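Local coordinates for putative lipoprotein YerB (Bacillus subtilis, PDB 2PSB) that is of unknown function but interacts with the DNA helicase PcrA and is probably anchored to the cell membrane as a lipoprotein, at residues 84-87 against 88-91; 188-191 against 192-195. All coordinates share one frame; numbering follows the deposited sequence.

Contact 1 (84-87 against 88-91); sequences SARE and YFVT
Arg-86, the N-cap residue of helix 87-94, carries the ring of Tyr-88 against its own aliphatic base, a worked example of how the first turn of a helix is fastened to the loop before it. CB of Arg-86 lies over one face of the Tyr-88 ring, 3.8 Å from its centroid, in a CH-pi contact. With CG of the tyrosine set between its backbone N and carbonyl carbon (chi1 35°), the ring lies back along the Arg-86 side chain. Further along, CG of Arg-86 passes 3.7 Å from Tyr-88 OH; CB and CG thus make the contact, with CD at its margin, and the guanidinium plane is turned 76° from the ring. Phe-89 comes in beside it, its CD2 3.6 Å from Arg-86 CB, while CD2 of Tyr-88 sits above the centre of the phenylalanine ring. Replacing Tyr-88 with an alanine would probably remove the ring face under Arg-86 CB and the atoms over Phe-89, opening a gap there, and leave Leu-59 O without its weak hydroxyl partner. Outside the turn, Phe-89 and Val-90 rest on Phe-100 of strand 99-102, whereas Glu-87 reaches Gln-112 and makes a weak bond from OE1 to Ser-106 OG. The backbone locks the turn: Val-90 N donates to Arg-86 O at 3.1 Å, and Thr-91 N to Glu-87 O at 3.0 Å. That second oxygen is gripped twice, because Thr-91 OG1 also donates to Glu-87 O at 3.2 Å, from 50° above the carbonyl plane.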
loop_
_atom_site.group_PDB
_atom_site.type_symbol
_atom_site.label_atom_id
_atom_site.label_comp_id
_atom_site.label_asym_id
_atom_site.label_seq_id
_atom_site.Cartn_x
_atom_site.Cartn_y
_atom_site.Cartn_z
ATOM N N SER A 84 6.232 6.916 9.549
ATOM C CA SER A 84 6.215 8.271 9.000
ATOM C C SER A 84 5.581 8.420 7.630
ATOM O O SER A 84 5.673 7.534 6.792
ATOM C CB SER A 84 7.639 8.817 8.939
ATOM O OG SER A 84 8.142 9.003 10.242
ATOM N N ALA A 85 4.960 9.573 7.403
ATOM C CA ALA A 85 4.307 9.860 6.135
ATOM C C ALA A 85 5.258 10.550 5.163
ATOM O O ALA A 85 6.153 11.289 5.574
ATOM C CB ALA A 85 3.085 10.738 6.372
ATOM N N ARG A 86 5.052 10.292 3.873
ATOM C CA ARG A 86 5.855 10.881 2.809
ATOM C C ARG A 86 4.889 11.486 1.813
ATOM O O ARG A 86 3.747 11.047 1.726
ATOM C CB ARG A 86 6.724 9.807 2.138
ATOM C CG ARG A 86 7.858 9.306 3.016
ATOM C CD ARG A 86 8.842 10.429 3.308
ATOM N NE ARG A 86 9.269 10.436 4.706
ATOM C CZ ARG A 86 10.092 9.542 5.242
ATOM N NH1 ARG A 86 10.589 8.562 4.498
ATOM N NH2 ARG A 86 10.408 9.624 6.524
ATOM N N GLU A 87 5.333 12.502 1.076
ATOM C CA GLU A 87 4.478 13.150 0.099
ATOM C C GLU A 87 3.787 12.167 -0.827
ATOM O O GLU A 87 2.559 12.177 -0.926
ATOM C CB GLU A 87 5.266 14.162 -0.739
ATOM C CG GLU A 87 5.521 15.475 -0.031
ATOM C CD GLU A 87 6.960 15.646 0.401
ATOM O OE1 GLU A 87 7.520 14.709 1.016
ATOM O OE2 GLU A 87 7.525 16.730 0.137
ATOM N N TYR A 88 4.564 11.320 -1.500
ATOM C CA TYR A 88 3.980 10.351 -2.414
ATOM C C TYR A 88 2.896 9.488 -1.765
ATOM O O TYR A 88 1.977 9.048 -2.446
ATOM C CB TYR A 88 5.054 9.464 -3.074
ATOM C CG TYR A 88 6.243 9.106 -2.216
ATOM C CD1 TYR A 88 7.350 9.961 -2.130
ATOM C CD2 TYR A 88 6.288 7.902 -1.525
ATOM C CE1 TYR A 88 8.469 9.615 -1.385
ATOM C CE2 TYR A 88 7.405 7.548 -0.772
ATOM C CZ TYR A 88 8.495 8.409 -0.710
ATOM O OH TYR A 88 9.620 8.065 0.008
ATOM N N PHE A 89 2.991 9.248 -0.461
ATOM C CA PHE A 89 1.959 8.458 0.210
ATOM C C PHE A 89 0.674 9.274 0.402
ATOM O O PHE A 89 -0.436 8.750 0.294
ATOM C CB PHE A 89 2.467 7.932 1.562
ATOM C CG PHE A 89 3.421 6.777 1.436
ATOM C CD1 PHE A 89 3.068 5.650 0.697
ATOM C CD2 PHE A 89 4.672 6.810 2.052
ATOM C CE1 PHE A 89 3.944 4.568 0.568
ATOM C CE2 PHE A 89 5.556 5.741 1.934
ATOM C CZ PHE A 89 5.188 4.614 1.188
ATOM N N VAL A 90 0.819 10.561 0.683
ATOM C CA VAL A 90 -0.350 11.416 0.852
ATOM C C VAL A 90 -1.094 11.423 -0.475
ATOM O O VAL A 90 -2.313 11.267 -0.525
ATOM C CB VAL A 90 0.047 12.865 1.211
ATOM C CG1 VAL A 90 -1.192 13.747 1.237
ATOM C CG2 VAL A 90 0.745 12.898 2.554
ATOM N N THR A 91 -0.335 11.577 -1.551
ATOM C CA THR A 91 -0.881 11.611 -2.904
ATOM C C THR A 91 -1.603 10.303 -3.261
ATOM O O THR A 91 -2.664 10.314 -3.881
ATOM C CB THR A 91 0.252 11.859 -3.925
ATOM O OG1 THR A 91 0.943 13.066 -3.578
ATOM C CG2 THR A 91 -0.298 11.981 -5.333
#

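Contact 2 (188-191 against 192-195)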
loop_
_atom_site.group_PDB
_atom_site.type_symbol
_atom_site.label_atom_id
_atom_site.label_comp_id
_atom_site.label_asym_id
_atom_site.label_seq_id
_atom_site.Cartn_x
_atom_site.Cartn_y
_atom_site.Cartn_z
ATOM N N TYR A 188 15.314 -4.044 -4.212
ATOM C CA TYR A 188 15.427 -2.639 -3.842
ATOM C C TYR A 188 16.804 -2.355 -3.265
ATOM O O TYR A 188 17.270 -1.224 -3.306
ATOM C CB TYR A 188 14.373 -2.262 -2.795
ATOM C CG TYR A 188 12.976 -2.072 -3.328
ATOM C CD1 TYR A 188 11.971 -3.007 -3.070
ATOM C CD2 TYR A 188 12.644 -0.934 -4.058
ATOM C CE1 TYR A 188 10.662 -2.797 -3.517
ATOM C CE2 TYR A 188 11.349 -0.717 -4.513
ATOM C CZ TYR A 188 10.362 -1.642 -4.238
ATOM O OH TYR A 188 9.078 -1.376 -4.652
ATOM N N GLY A 189 17.446 -3.383 -2.723
ATOM C CA GLY A 189 18.761 -3.212 -2.130
ATOM C C GLY A 189 19.821 -2.682 -3.077
ATOM O O GLY A 189 19.610 -2.613 -4.286
ATOM N N THR A 190 20.965 -2.297 -2.518
ATOM C CA THR A 190 22.078 -1.780 -3.311
ATOM C C THR A 190 23.362 -2.580 -3.054
ATOM O O THR A 190 23.317 -3.700 -2.542
ATOM C CB THR A 190 22.358 -0.292 -2.993
ATOM O OG1 THR A 190 23.325 0.219 -3.920
ATOM C CG2 THR A 190 22.904 -0.138 -1.582
ATOM N N ASN A 191 24.498 -1.988 -3.407
ATOM C CA ASN A 191 25.805 -2.611 -3.243
ATOM C C ASN A 191 26.048 -3.372 -1.940
ATOM O O ASN A 191 26.542 -4.499 -1.965
ATOM C CB ASN A 191 26.898 -1.556 -3.424
ATOM C CG ASN A 191 27.170 -1.247 -4.882
ATOM O OD1 ASN A 191 26.297 -0.759 -5.610
ATOM N ND2 ASN A 191 28.387 -1.538 -5.321
ATOM N N ASN A 192 25.719 -2.765 -0.805
ATOM C CA ASN A 192 25.937 -3.425 0.478
ATOM C C ASN A 192 24.646 -3.877 1.156
ATOM O O ASN A 192 24.603 -4.945 1.778
ATOM C CB ASN A 192 26.753 -2.512 1.405
ATOM C CG ASN A 192 26.219 -1.090 1.455
ATOM O OD1 ASN A 192 25.879 -0.502 0.426
ATOM N ND2 ASN A 192 26.161 -0.523 2.657
ATOM N N VAL A 193 23.592 -3.078 1.030
ATOM C CA VAL A 193 22.314 -3.432 1.634
ATOM C C VAL A 193 21.455 -4.217 0.652
ATOM O O VAL A 193 21.504 -3.987 -0.557
ATOM C CB VAL A 193 21.532 -2.183 2.086
ATOM C CG1 VAL A 193 22.349 -1.403 3.101
ATOM C CG2 VAL A 193 21.192 -1.317 0.889
ATOM N N THR A 194 20.672 -5.149 1.178
ATOM C CA THR A 194 19.802 -5.967 0.347
ATOM C C THR A 194 18.341 -5.837 0.801
ATOM O O THR A 194 18.054 -5.695 1.993
ATOM C CB THR A 194 20.243 -7.454 0.400
ATOM O OG1 THR A 194 19.502 -8.216 -0.563
ATOM C CG2 THR A 194 20.016 -8.030 1.784
ATOM N N ASN A 195 17.432 -5.864 -0.169
ATOM C CA ASN A 195 15.997 -5.768 0.077
ATOM C C ASN A 195 15.344 -6.459 -1.120
ATOM O O ASN A 195 15.089 -5.837 -2.150
ATOM C CB ASN A 195 15.572 -4.295 0.158
ATOM C CG ASN A 195 14.148 -4.112 0.676
ATOM O OD1 ASN A 195 13.691 -2.984 0.860
ATOM N ND2 ASN A 195 13.447 -5.218 0.914
#
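Tyr-188 and Asn-195 face each other at the neck of a beta-hairpin connection between the antiparallel strands 183-187 and 196-202, a case in which backbone bonds shape the loop and side chains add little to closing it. The short segments 188-191 and 192-195 run nearly antiparallel, their end-to-end directions 167° apart. Among the polar contacts, Tyr-188 N donates to Asn-195 O in a short, straight bond of 2.7 Å, and Gly-189 N leans toward the same oxygen, Asn-195 O, in a weak bond of 3.5 Å. Farther out, Thr-190 N makes a weak, bent bond to Val-193 O, and the chain reverses through Asn-191 and Asn-192. Close approach is the second theme. Gly-189 passes so near the opposite arm, its CA 3.3 Å from Val-193 O and 3.8 Å from Thr-194 CA, that a CB here would collide with it. Van der Waals contacts make up the rest. CB of Tyr-188 meets CB of Asn-195 at 3.8 Å, and the tyrosine then leads away as the anchor to neighbouring strands, past Glu-57, Leu-59 and Thr-65, to place its hydroxyl in hydrogen bonds with Ile-297 O and Asn-296 OD1. Thus the neck is tied down while the exposed tip projects beyond. At that tip Thr-190 has OG1 anti to its own N (chi1 -172°), which turns its methyl toward Val-193; the side chains cross obliquely, and the modelled 3.2 Å between CG2 of Thr-190 and CG2 of Val-193, closer than methyls normally sit, is doubtful.

Overall arrangement
Both contacts are local and each ties together consecutive residues, yet one is partly buried and the other largely exposed. Contact 1 starts a helix about 11 Å from the centre of the chain, where aromatic and aliphatic groups are largely buried against strands; contact 2 lies about 21 Å out, and only its neck is buried. Accordingly, side-chain packing and helical bonds share the work in the first, whereas backbone pairing dominates the second. Their centres lie 23 Å apart and they do not touch, but strands 54-59 and 65-71 border both: Tyr-88 makes a weak hydroxyl bond to Leu-59 O, whereas Tyr-188 packs on Leu-59, bringing the C-terminal DUF3048 region directly against strands of the N-terminal one.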